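PDB 3V46: cell division control protein 73 from Saccharomyces cerevisiae, which serves as a subunit of the PAF1 complex in transcription elongation and transcription-coupled histone modification, its C-terminal Ras-like domain promoting association of the complex with chromatin. Local coordinates for residues Tyr103-Asn106 against Glu110-Gln113; Lys116-His121 against Trp157-Lys162; Ser39-Pro44 against Phe120-Asp125. One frame throughout, in Å; residues are numbered along the deposited sequence.

Contact 1: Tyr103-Asn106 against Glu110-Gln113; sequences YQWN and ELFQ
Leu111 is where the apolar packing converges, its two methyls divided between two aromatic side chains of the preceding loop. With CG anti to the backbone N (chi1 179°), CD1 is set toward Trp105 and CD2 toward Tyr103. CD2 reaches the edge of the Tyr103 ring, 3.8 Å from Tyr103 CD2 and close to the ring plane. CD1 comes to the rim of the Trp105 indole in the same edge-on way, 4.1 Å from Trp105 CE3, and the two side chains run at about a right angle. Between these points Leu111 CB rests 3.6 Å from the carbonyl oxygen of Trp105, so the backbone joins the packing. One face of the indole is covered by the CG methylene of its own neighbour Gln104.

Glu110, with its chain extended beyond CG, brings its carboxylate obliquely to the five-membered ring of Trp105, OE2 3.5 Å from Trp105 CD1; the two planes are inclined at 58°, and this is van der Waals contact. The Tyr103 hydroxyl is hydrogen-bonded to Gln99.

Tyr103 and Leu111 both also touch Ile91 of strand 88-92. In this Ras-like alpha/beta domain, the loop leading out of that strand packs against helix 108-114, which follows it.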
loop_
_atom_site.group_PDB
_atom_site.type_symbol
_atom_site.label_atom_id
_atom_site.label_comp_id
_atom_site.label_asym_id
_atom_site.label_seq_id
_atom_site.Cartn_x
_atom_site.Cartn_y
_atom_site.Cartn_z
ATOM N N TYR A 103 -0.973 -7.261 -13.969
ATOM C CA TYR A 103 -1.677 -7.772 -12.802
ATOM C C TYR A 103 -2.726 -8.801 -13.250
ATOM O O TYR A 103 -3.173 -8.779 -14.396
ATOM C CB TYR A 103 -2.374 -6.627 -12.052
ATOM C CG TYR A 103 -1.486 -5.690 -11.233
ATOM C CD1 TYR A 103 -0.113 -5.633 -11.405
ATOM C CD2 TYR A 103 -2.051 -4.864 -10.274
ATOM C CE1 TYR A 103 0.674 -4.764 -10.643
ATOM C CE2 TYR A 103 -1.285 -4.003 -9.512
ATOM C CZ TYR A 103 0.075 -3.951 -9.693
ATOM O OH TYR A 103 0.817 -3.081 -8.904
ATOM N N GLN A 104 -3.135 -9.686 -12.345
ATOM C CA GLN A 104 -4.148 -10.687 -12.673
ATOM C C GLN A 104 -5.407 -9.996 -13.173
ATOM O O GLN A 104 -6.024 -10.433 -14.152
ATOM C CB GLN A 104 -4.491 -11.524 -11.442
ATOM C CG GLN A 104 -5.480 -12.625 -11.716
ATOM C CD GLN A 104 -4.945 -13.635 -12.705
ATOM O OE1 GLN A 104 -3.754 -13.947 -12.709
ATOM N NE2 GLN A 104 -5.823 -14.151 -13.554
ATOM N N TRP A 105 -5.791 -8.930 -12.475
ATOM C CA TRP A 105 -6.925 -8.104 -12.867
ATOM C C TRP A 105 -6.354 -6.764 -13.300
ATOM O O TRP A 105 -5.895 -5.969 -12.466
ATOM C CB TRP A 105 -7.916 -7.955 -11.700
ATOM C CG TRP A 105 -8.260 -9.277 -11.101
ATOM C CD1 TRP A 105 -9.136 -10.198 -11.600
ATOM C CD2 TRP A 105 -7.708 -9.851 -9.910
ATOM N NE1 TRP A 105 -9.166 -11.309 -10.793
ATOM C CE2 TRP A 105 -8.303 -11.119 -9.744
ATOM C CE3 TRP A 105 -6.777 -9.411 -8.960
ATOM C CZ2 TRP A 105 -7.997 -11.955 -8.672
ATOM C CZ3 TRP A 105 -6.476 -10.240 -7.898
ATOM C CH2 TRP A 105 -7.082 -11.501 -7.765
ATOM N N ASN A 106 -6.319 -6.525 -14.610
ATOM C CA ASN A 106 -5.507 -5.418 -15.121
ATOM C C ASN A 106 -6.257 -4.120 -15.428
ATOM O O ASN A 106 -5.659 -3.151 -15.895
ATOM C CB ASN A 106 -4.696 -5.863 -16.342
ATOM C CG ASN A 106 -5.571 -6.262 -17.517
ATOM O OD1 ASN A 106 -6.780 -6.046 -17.514
ATOM N ND2 ASN A 106 -4.950 -6.836 -18.543
ATOM N N GLU A 110 -12.148 -3.459 -12.180
ATOM C CA GLU A 110 -12.215 -4.789 -11.582
ATOM C C GLU A 110 -11.247 -4.914 -10.412
ATOM O O GLU A 110 -11.603 -5.431 -9.357
ATOM C CB GLU A 110 -11.929 -5.902 -12.596
ATOM C CG GLU A 110 -11.998 -7.301 -11.965
ATOM C CD GLU A 110 -11.891 -8.434 -12.979
ATOM O OE1 GLU A 110 -11.291 -8.213 -14.050
ATOM O OE2 GLU A 110 -12.399 -9.546 -12.699
ATOM N N LEU A 111 -10.023 -4.431 -10.601
ATOM C CA LEU A 111 -8.989 -4.559 -9.591
ATOM C C LEU A 111 -9.423 -3.945 -8.262
ATOM O O LEU A 111 -9.273 -4.568 -7.213
ATOM C CB LEU A 111 -7.695 -3.894 -10.080
ATOM C CG LEU A 111 -6.512 -3.911 -9.117
ATOM C CD1 LEU A 111 -6.070 -5.339 -8.846
ATOM C CD2 LEU A 111 -5.368 -3.088 -9.688
ATOM N N PHE A 112 -9.948 -2.724 -8.292
ATOM C CA PHE A 112 -10.254 -2.022 -7.044
ATOM C C PHE A 112 -11.625 -2.367 -6.480
ATOM O O PHE A 112 -11.996 -1.905 -5.399
ATOM C CB PHE A 112 -10.060 -0.517 -7.218
ATOM C CG PHE A 112 -8.630 -0.144 -7.498
ATOM C CD1 PHE A 112 -7.612 -0.623 -6.692
ATOM C CD2 PHE A 112 -8.296 0.640 -8.590
ATOM C CE1 PHE A 112 -6.300 -0.313 -6.961
ATOM C CE2 PHE A 112 -6.989 0.953 -8.859
ATOM C CZ PHE A 112 -5.986 0.473 -8.042
ATOM N N GLN A 113 -12.353 -3.216 -7.194
ATOM C CA GLN A 113 -13.565 -3.798 -6.657
ATOM C C GLN A 113 -13.218 -4.948 -5.718
ATOM O O GLN A 113 -13.985 -5.276 -4.817
ATOM C CB GLN A 113 -14.467 -4.296 -7.784
ATOM C CG GLN A 113 -15.388 -3.235 -8.343
ATOM C CD GLN A 113 -16.404 -3.801 -9.316
ATOM O OE1 GLN A 113 -16.139 -3.917 -10.515
ATOM N NE2 GLN A 113 -17.579 -4.153 -8.803
#

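Contact 2: Lys116-His121 against Trp157-Lys162; sequences KGYYFH and WHSLEK
Tyr118 points its ring from the strand straight at the helix, and its hydroxyl meets Ser159 side chain to side chain: OH and Ser159 OG are 2.8 Å apart, a hydrogen bond in which either group could be the donor. The serine oxygen lies at the edge of the phenol, near the ring plane. Ser159 presents it by holding OG anti to its backbone N (chi1 173°), which carries the hydroxyl out from the helix toward the strand. Leu160 stands beside this bond, its CB 4.1 Å from Tyr118 OH. Lys116 approaches the same serine along another path, its chain bent at chi2 to bring CE within 3.6 Å of Ser159 OG, while NZ makes a salt bridge with Glu137.

Strand 116-121 and helix 157-162 run nearly antiparallel, at 163° with axes 10.5 Å apart, the layering of helix on sheet expected of a Ras-like fold. A phenylalanine in place of Tyr118 would probably leave the buried Ser159 OG without its partner from the strand. About one turn nearer the helix N terminus, Phe156 packs against the Tyr118 ring with planes at about 55°, and Ala90 of the neighbouring strand 88-92 touches both Tyr118 and Leu160.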
loop_
_atom_site.group_PDB
_atom_site.type_symbol
_atom_site.label_atom_id
_atom_site.label_comp_id
_atom_site.label_asym_id
_atom_site.label_seq_id
_atom_site.Cartn_x
_atom_site.Cartn_y
_atom_site.Cartn_z
ATOM N N LYS A 116 -8.164 -3.569 -2.118
ATOM C CA LYS A 116 -8.177 -2.219 -1.584
ATOM C C LYS A 116 -7.050 -1.386 -2.176
ATOM O O LYS A 116 -5.889 -1.774 -2.127
ATOM C CB LYS A 116 -8.045 -2.285 -0.066
ATOM C CG LYS A 116 -7.911 -0.951 0.591
ATOM C CD LYS A 116 -9.249 -0.342 0.818
ATOM C CE LYS A 116 -9.131 0.967 1.568
ATOM N NZ LYS A 116 -10.451 1.611 1.686
ATOM N N GLY A 117 -7.404 -0.245 -2.754
ATOM C CA GLY A 117 -6.431 0.671 -3.311
ATOM C C GLY A 117 -6.261 1.942 -2.492
ATOM O O GLY A 117 -7.209 2.433 -1.868
ATOM N N TYR A 118 -5.040 2.467 -2.514
ATOM C CA TYR A 118 -4.683 3.718 -1.853
ATOM C C TYR A 118 -3.918 4.595 -2.825
ATOM O O TYR A 118 -3.167 4.095 -3.667
ATOM C CB TYR A 118 -3.785 3.468 -0.633
ATOM C CG TYR A 118 -4.450 2.700 0.478
ATOM C CD1 TYR A 118 -4.391 1.315 0.520
ATOM C CD2 TYR A 118 -5.147 3.353 1.479
ATOM C CE1 TYR A 118 -4.984 0.609 1.518
ATOM C CE2 TYR A 118 -5.756 2.641 2.501
ATOM C CZ TYR A 118 -5.663 1.268 2.508
ATOM O OH TYR A 118 -6.265 0.539 3.506
ATOM N N TYR A 119 -4.121 5.903 -2.707
ATOM C CA TYR A 119 -3.347 6.882 -3.441
ATOM C C TYR A 119 -2.878 7.947 -2.446
ATOM O O TYR A 119 -3.674 8.731 -1.946
ATOM C CB TYR A 119 -4.169 7.532 -4.562
ATOM C CG TYR A 119 -3.398 8.585 -5.321
ATOM C CD1 TYR A 119 -2.453 8.228 -6.275
ATOM C CD2 TYR A 119 -3.616 9.936 -5.091
ATOM C CE1 TYR A 119 -1.739 9.176 -6.968
ATOM C CE2 TYR A 119 -2.914 10.897 -5.789
ATOM C CZ TYR A 119 -1.973 10.512 -6.722
ATOM O OH TYR A 119 -1.276 11.459 -7.427
ATOM N N PHE A 120 -1.587 7.957 -2.154
ATOM C CA PHE A 120 -1.007 8.921 -1.227
ATOM C C PHE A 120 -0.418 10.092 -2.001
ATOM O O PHE A 120 0.224 9.910 -3.046
ATOM C CB PHE A 120 0.108 8.269 -0.390
ATOM C CG PHE A 120 -0.390 7.409 0.739
ATOM C CD1 PHE A 120 -0.813 6.109 0.509
ATOM C CD2 PHE A 120 -0.414 7.899 2.036
ATOM C CE1 PHE A 120 -1.253 5.319 1.555
ATOM C CE2 PHE A 120 -0.843 7.110 3.084
ATOM C CZ PHE A 120 -1.273 5.825 2.842
ATOM N N HIS A 121 -0.636 11.297 -1.489
ATOM C CA HIS A 121 -0.084 12.486 -2.114
ATOM C C HIS A 121 0.059 13.606 -1.091
ATOM O O HIS A 121 -0.471 13.525 0.018
ATOM C CB HIS A 121 -0.975 12.945 -3.266
ATOM C CG HIS A 121 -2.321 13.418 -2.824
ATOM N ND1 HIS A 121 -2.658 14.755 -2.766
ATOM C CD2 HIS A 121 -3.412 12.736 -2.405
ATOM C CE1 HIS A 121 -3.900 14.873 -2.332
ATOM N NE2 HIS A 121 -4.379 13.664 -2.103
ATOM N N TRP A 157 -3.698 1.934 9.333
ATOM C CA TRP A 157 -3.763 0.585 9.869
ATOM C C TRP A 157 -5.191 0.174 10.188
ATOM O O TRP A 157 -5.545 -0.988 10.003
ATOM C CB TRP A 157 -2.877 0.439 11.102
ATOM C CG TRP A 157 -1.417 0.274 10.818
ATOM C CD1 TRP A 157 -0.412 1.087 11.241
ATOM C CD2 TRP A 157 -0.793 -0.782 10.080
ATOM N NE1 TRP A 157 0.801 0.598 10.826
ATOM C CE2 TRP A 157 0.595 -0.552 10.116
ATOM C CE3 TRP A 157 -1.271 -1.913 9.414
ATOM C CZ2 TRP A 157 1.508 -1.399 9.492
ATOM C CZ3 TRP A 157 -0.362 -2.755 8.800
ATOM C CH2 TRP A 157 1.012 -2.497 8.848
ATOM N N HIS A 158 -6.006 1.109 10.678
ATOM C CA HIS A 158 -7.418 0.837 10.944
ATOM C C HIS A 158 -8.147 0.492 9.643
ATOM O O HIS A 158 -8.940 -0.447 9.601
ATOM C CB HIS A 158 -8.061 2.046 11.653
ATOM C CG HIS A 158 -9.557 2.013 11.704
ATOM N ND1 HIS A 158 -10.254 1.433 12.741
ATOM C CD2 HIS A 158 -10.489 2.511 10.856
ATOM C CE1 HIS A 158 -11.552 1.566 12.528
ATOM N NE2 HIS A 158 -11.721 2.219 11.392
ATOM N N SER A 159 -7.845 1.241 8.580
ATOM C CA SER A 159 -8.431 1.027 7.260
ATOM C C SER A 159 -8.069 -0.356 6.748
ATOM O O SER A 159 -8.910 -1.090 6.228
ATOM C CB SER A 159 -7.925 2.095 6.279
ATOM O OG SER A 159 -8.341 1.826 4.954
ATOM N N LEU A 160 -6.806 -0.728 6.916
ATOM C CA LEU A 160 -6.349 -2.022 6.439
ATOM C C LEU A 160 -6.909 -3.163 7.306
ATOM O O LEU A 160 -7.269 -4.216 6.797
ATOM C CB LEU A 160 -4.824 -2.049 6.406
ATOM C CG LEU A 160 -4.208 -3.293 5.781
ATOM C CD1 LEU A 160 -4.734 -3.525 4.366
ATOM C CD2 LEU A 160 -2.697 -3.167 5.774
ATOM N N GLU A 161 -7.010 -2.941 8.614
ATOM C CA GLU A 161 -7.586 -3.931 9.516
ATOM C C GLU A 161 -9.006 -4.286 9.085
ATOM O O GLU A 161 -9.374 -5.456 9.030
ATOM C CB GLU A 161 -7.594 -3.389 10.949
ATOM C CG GLU A 161 -8.122 -4.346 11.978
ATOM C CD GLU A 161 -8.130 -3.732 13.356
ATOM O OE1 GLU A 161 -8.622 -2.590 13.498
ATOM O OE2 GLU A 161 -7.630 -4.379 14.291
ATOM N N LYS A 162 -9.792 -3.262 8.771
ATOM C CA LYS A 162 -11.170 -3.425 8.331
ATOM C C LYS A 162 -11.216 -4.246 7.048
ATOM O O LYS A 162 -12.066 -5.135 6.879
ATOM C CB LYS A 162 -11.768 -2.041 8.099
ATOM C CG LYS A 162 -13.209 -2.014 7.626
ATOM C CD LYS A 162 -13.703 -0.573 7.491
ATOM C CE LYS A 162 -13.295 0.276 8.701
ATOM N NZ LYS A 162 -13.705 1.703 8.562
#

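Contact 3: Ser39-Pro44 against Phe120-Asp125; sequences SKYVNP and FHFAGD
Phe122 turns the edge of its ring toward the face of Tyr41, an offset edge-to-face pair with centroids 5.9 Å apart and planes at 88°. The contact is confined to the far ends of both side chains: Phe122 CZ comes to 4.0 Å from Tyr41 CE2 and 3.7 Å from Tyr41 OH, approaching the hydroxyl end of the tyrosine ring. In the Ras-like fold this pair ties the loop after helix 32-38 to the C-terminal end of strand 116-122, near the surface of the domain.

Tyr41 spans the distance because its CG is anti to the backbone N (chi1 180°), which sends the ring out toward the strand end; the nearest CA atoms across the two segments, those of Tyr41 and Phe122, remain 11.6 Å apart. The tyrosine hydroxyl is hydrogen-bonded to the carbonyl of Ile26, which fixes the outer end of the ring just where Phe122 meets it. Ile26 also touches Phe122, and Leu141 of strand 136-141 packs on Tyr41.

Beyond Phe122 the chain reverses in a type II beta turn running to Asp125, with Gly124 at positive phi (106°). Asp125 N closes the turn onto Phe122 O at 3.0 Å. His121 bridges its two ends from the side chain, where ND1 makes weak hydrogen bonds to Phe122 O, at 3.1 Å, and to Asp125 O, at 3.2 Å.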
loop_
_atom_site.group_PDB
_atom_site.type_symbol
_atom_site.label_atom_id
_atom_site.label_comp_id
_atom_site.label_asym_id
_atom_site.label_seq_id
_atom_site.Cartn_x
_atom_site.Cartn_y
_atom_site.Cartn_z
ATOM N N SER A 39 5.762 5.746 12.317
ATOM C CA SER A 39 4.954 6.925 12.033
ATOM C C SER A 39 5.878 8.079 11.707
ATOM O O SER A 39 5.643 9.225 12.093
ATOM C CB SER A 39 4.049 7.271 13.209
ATOM O OG SER A 39 3.222 6.174 13.538
ATOM N N LYS A 40 6.940 7.763 10.975
ATOM C CA LYS A 40 7.932 8.758 10.604
ATOM C C LYS A 40 8.012 8.812 9.094
ATOM O O LYS A 40 8.437 7.856 8.457
ATOM C CB LYS A 40 9.296 8.402 11.199
ATOM C CG LYS A 40 9.347 8.543 12.717
ATOM C CD LYS A 40 10.721 8.212 13.282
ATOM C CE LYS A 40 10.755 8.387 14.801
ATOM N NZ LYS A 40 9.639 7.669 15.491
ATOM N N TYR A 41 7.571 9.926 8.522
ATOM C CA TYR A 41 7.668 10.122 7.084
ATOM C C TYR A 41 9.025 10.706 6.670
ATOM O O TYR A 41 9.456 11.742 7.189
ATOM C CB TYR A 41 6.554 11.026 6.538
ATOM C CG TYR A 41 6.754 11.155 5.063
ATOM C CD1 TYR A 41 6.345 10.147 4.213
ATOM C CD2 TYR A 41 7.448 12.233 4.523
ATOM C CE1 TYR A 41 6.578 10.211 2.879
ATOM C CE2 TYR A 41 7.684 12.309 3.168
ATOM C CZ TYR A 41 7.253 11.285 2.358
ATOM O OH TYR A 41 7.499 11.333 1.023
ATOM N N VAL A 42 9.678 10.047 5.715
ATOM C CA VAL A 42 10.972 10.486 5.193
ATOM C C VAL A 42 10.967 10.388 3.675
ATOM O O VAL A 42 10.469 9.421 3.127
ATOM C CB VAL A 42 12.109 9.585 5.719
ATOM C CG1 VAL A 42 13.453 10.019 5.153
ATOM C CG2 VAL A 42 12.129 9.600 7.240
ATOM N N ASN A 43 11.521 11.393 3.006
ATOM C CA ASN A 43 11.707 11.371 1.560
ATOM C C ASN A 43 12.394 10.080 1.132
ATOM O O ASN A 43 13.475 9.771 1.618
ATOM C CB ASN A 43 12.569 12.567 1.156
ATOM C CG ASN A 43 12.685 12.749 -0.354
ATOM O OD1 ASN A 43 12.686 11.786 -1.118
ATOM N ND2 ASN A 43 12.804 13.999 -0.786
ATOM N N PRO A 44 11.775 9.322 0.217
ATOM C CA PRO A 44 12.306 7.990 -0.100
ATOM C C PRO A 44 13.656 8.000 -0.806
ATOM O O PRO A 44 14.381 7.010 -0.758
ATOM C CB PRO A 44 11.231 7.399 -1.018
ATOM C CG PRO A 44 10.541 8.581 -1.602
ATOM C CD PRO A 44 10.539 9.612 -0.532
ATOM N N PHE A 120 -1.587 7.957 -2.154
ATOM C CA PHE A 120 -1.007 8.921 -1.227
ATOM C C PHE A 120 -0.418 10.092 -2.001
ATOM O O PHE A 120 0.224 9.910 -3.046
ATOM C CB PHE A 120 0.108 8.269 -0.390
ATOM C CG PHE A 120 -0.390 7.409 0.739
ATOM C CD1 PHE A 120 -0.813 6.109 0.509
ATOM C CD2 PHE A 120 -0.414 7.899 2.036
ATOM C CE1 PHE A 120 -1.253 5.319 1.555
ATOM C CE2 PHE A 120 -0.843 7.110 3.084
ATOM C CZ PHE A 120 -1.273 5.825 2.842
ATOM N N HIS A 121 -0.636 11.297 -1.489
ATOM C CA HIS A 121 -0.084 12.486 -2.114
ATOM C C HIS A 121 0.059 13.606 -1.091
ATOM O O HIS A 121 -0.471 13.525 0.018
ATOM C CB HIS A 121 -0.975 12.945 -3.266
ATOM C CG HIS A 121 -2.321 13.418 -2.824
ATOM N ND1 HIS A 121 -2.658 14.755 -2.766
ATOM C CD2 HIS A 121 -3.412 12.736 -2.405
ATOM C CE1 HIS A 121 -3.900 14.873 -2.332
ATOM N NE2 HIS A 121 -4.379 13.664 -2.103
ATOM N N PHE A 122 0.806 14.633 -1.452
ATOM C CA PHE A 122 0.986 15.764 -0.558
ATOM C C PHE A 122 -0.191 16.706 -0.634
ATOM O O PHE A 122 -0.728 16.968 -1.715
ATOM C CB PHE A 122 2.263 16.528 -0.884
ATOM C CG PHE A 122 3.514 15.826 -0.445
ATOM C CD1 PHE A 122 3.638 15.360 0.852
ATOM C CD2 PHE A 122 4.560 15.637 -1.322
ATOM C CE1 PHE A 122 4.786 14.715 1.265
ATOM C CE2 PHE A 122 5.716 14.990 -0.918
ATOM C CZ PHE A 122 5.827 14.529 0.376
ATOM N N ALA A 123 -0.578 17.215 0.528
ATOM C CA ALA A 123 -1.566 18.269 0.621
ATOM C C ALA A 123 -1.128 19.408 -0.288
ATOM O O ALA A 123 0.024 19.841 -0.235
ATOM C CB ALA A 123 -1.667 18.743 2.048
ATOM N N GLY A 124 -2.042 19.879 -1.132
ATOM C CA GLY A 124 -1.737 20.949 -2.062
ATOM C C GLY A 124 -1.581 20.465 -3.489
ATOM O O GLY A 124 -1.899 21.184 -4.428
ATOM N N ASP A 125 -1.088 19.240 -3.654
ATOM C CA ASP A 125 -0.899 18.668 -4.982
ATOM C C ASP A 125 -2.192 18.042 -5.468
ATOM O O ASP A 125 -2.798 17.249 -4.760
ATOM C CB ASP A 125 0.190 17.597 -4.970
ATOM C CG ASP A 125 1.560 18.160 -4.709
ATOM O OD1 ASP A 125 1.748 19.381 -4.922
ATOM O OD2 ASP A 125 2.450 17.379 -4.299
#

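From the N terminus, the first segment met is 39-44, whose contact 3 partner comes only at 120-125; the long loop so closed holds all of contact 1, a short closure between 103-106 and 110-113 just ahead of strand 116-122. Contact 2 opens on that strand and closes on helix 149-166, overlapping contact 3 at Phe120 and His121. One strand thus serves both: Lys116 and Tyr118 reach helix 149-166 from it, while Phe122 at its C-terminal end meets the loop after helix 32-38. Contacts 1 and 2 touch where Phe112 CE1 packs on Gly117 CA, whereas contacts 1 and 3 lie on opposite sides of the domain centre, about 26 Å apart between centres.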